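Local coordinates for coat protein (Sulfolobus turreted icosahedral virus, PDB 2BBD), which serves as the major coat protein of an archaeal virus, probably building most of its icosahedral shell, with a structure that points to common ancestry with eukaryotic and bacterial viruses, at residues P100-S103 against S109-L112. Residues are numbered along the deposited sequence; the frame is centred on the assembly and turned at random.
Sequences PGTS and SVNL
Val110 meets both Thr102 and Ser103 through a single methyl, CG1. Its nearer partner is a backbone atom: Val110 CG1 lies 3.6 Å from the carbonyl O of Ser103, a van der Waals approach of methyl to oxygen. The second touch is methyl to methyl, Thr102 CG2 to Val110 CG1 at 4.1 Å, and the two side chains run past one another in opposite directions instead of meeting end on. With 83 Å² buried in total, no hydrogen bond across it and an 8.2 Å gap between the CA atoms of Ser103 and Val110, this is light van der Waals packing at the protein surface, not pairing of neighbouring strands.

What turns the methyl of Thr102 inward is its first torsion: at chi1 -69° CG2 stands anti to the backbone N, while OG1 falls beside that N and is engaged by a hydrogen bond with Ala99 O. The hydroxyl is thereby tied to its own loop, and the apolar branch is left to face Val110. Ser103 contributes its carbonyl alone, its CB pointing away from the strand.

Both backbones are held from further out. Gly101 and Thr102 bond through their main chains to Pro52 and Leu51, whereas Val110 pairs with Ile41 of the antiparallel strand 29-43. Pro98 also packs on Val110. The contact therefore joins the end of the loop after strand 96-97 and the first residue of the short strand 103-104 to the early part of strand 108-123, which lies between strands 29-43 and 96-97 in a five-stranded antiparallel sheet of the first jelly roll of this double jelly-roll coat protein.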
ATOM      1  N   PRO A 100      -5.757   4.225  17.944  1.00 26.33           N
ATOM      2  CA  PRO A 100      -6.610   3.096  18.315  1.00 25.18           C
ATOM      3  C   PRO A 100      -6.807   3.107  19.834  1.00 24.57           C
ATOM      4  O   PRO A 100      -5.913   3.504  20.567  1.00 24.55           O
ATOM      5  CB  PRO A 100      -5.789   1.887  17.874  1.00 26.11           C
ATOM      6  CG  PRO A 100      -4.889   2.421  16.814  1.00 25.07           C
ATOM      7  CD  PRO A 100      -4.508   3.762  17.317  1.00 24.46           C
ATOM      8  N   GLY A 101      -7.971   2.683  20.307  1.00 25.26           N
ATOM      9  CA  GLY A 101      -8.197   2.651  21.740  1.00 26.15           C
ATOM     10  C   GLY A 101      -8.549   3.989  22.360  1.00 25.99           C
ATOM     11  O   GLY A 101      -8.744   4.082  23.567  1.00 28.28           O
ATOM     12  N   THR A 102      -8.617   5.034  21.547  1.00 25.73           N
ATOM     13  CA  THR A 102      -8.975   6.347  22.058  1.00 26.10           C
ATOM     14  C   THR A 102     -10.441   6.324  22.490  1.00 27.14           C
ATOM     15  O   THR A 102     -11.274   5.648  21.878  1.00 26.02           O
ATOM     16  CB  THR A 102      -8.781   7.434  20.986  1.00 27.56           C
ATOM     17  OG1 THR A 102      -7.380   7.601  20.735  1.00 28.25           O
ATOM     18  CG2 THR A 102      -9.392   8.778  21.439  1.00 25.46           C
ATOM     19  N   SER A 103     -10.750   7.068  23.542  1.00 23.71           N
ATOM     20  CA  SER A 103     -12.105   7.124  24.062  1.00 24.26           C
ATOM     21  C   SER A 103     -12.871   8.341  23.551  1.00 24.04           C
ATOM     22  O   SER A 103     -12.344   9.446  23.519  1.00 25.58           O
ATOM     23  CB  SER A 103     -12.067   7.151  25.595  1.00 26.32           C
ATOM     24  OG  SER A 103     -13.360   7.355  26.147  1.00 32.56           O
ATOM     25  N   SER A 109     -16.850  14.189  21.183  1.00 26.88           N
ATOM     26  CA  SER A 109     -16.250  13.743  19.941  1.00 27.50           C
ATOM     27  C   SER A 109     -14.745  13.932  19.981  1.00 26.99           C
ATOM     28  O   SER A 109     -14.216  14.600  20.881  1.00 26.06           O
ATOM     29  CB  SER A 109     -16.841  14.526  18.766  1.00 31.74           C
ATOM     30  OG  SER A 109     -16.542  15.901  18.893  1.00 34.76           O
ATOM     31  N   VAL A 110     -14.060  13.318  19.020  1.00 23.18           N
ATOM     32  CA  VAL A 110     -12.612  13.432  18.920  1.00 23.08           C
ATOM     33  C   VAL A 110     -12.230  13.803  17.485  1.00 22.83           C
ATOM     34  O   VAL A 110     -13.011  13.592  16.542  1.00 20.35           O
ATOM     35  CB  VAL A 110     -11.879  12.110  19.355  1.00 21.82           C
ATOM     36  CG1 VAL A 110     -12.088  11.867  20.855  1.00 20.87           C
ATOM     37  CG2 VAL A 110     -12.377  10.922  18.550  1.00 17.99           C
ATOM     38  N   ASN A 111     -11.037  14.371  17.323  1.00 22.74           N
ATOM     39  CA  ASN A 111     -10.576  14.790  16.003  1.00 22.26           C
ATOM     40  C   ASN A 111     -10.129  13.605  15.154  1.00 21.57           C
ATOM     41  O   ASN A 111      -9.496  12.679  15.648  1.00 21.62           O
ATOM     42  CB  ASN A 111      -9.411  15.782  16.127  1.00 22.74           C
ATOM     43  CG  ASN A 111      -9.731  16.947  17.037  1.00 25.42           C
ATOM     44  OD1 ASN A 111     -10.793  17.559  16.923  1.00 27.36           O
ATOM     45  ND2 ASN A 111      -8.804  17.273  17.943  1.00 26.94           N
ATOM     46  N   LEU A 112     -10.463  13.653  13.869  1.00 21.33           N
ATOM     47  CA  LEU A 112     -10.087  12.607  12.931  1.00 20.94           C
ATOM     48  C   LEU A 112      -9.162  13.197  11.858  1.00 22.24           C
ATOM     49  O   LEU A 112      -9.481  14.226  11.245  1.00 21.11           O
ATOM     50  CB  LEU A 112     -11.341  12.020  12.278  1.00 22.15           C
ATOM     51  CG  LEU A 112     -11.199  11.042  11.107  1.00 24.85           C
ATOM     52  CD1 LEU A 112     -10.570   9.712  11.558  1.00 25.43           C
ATOM     53  CD2 LEU A 112     -12.578  10.806  10.536  1.00 21.60           C
TER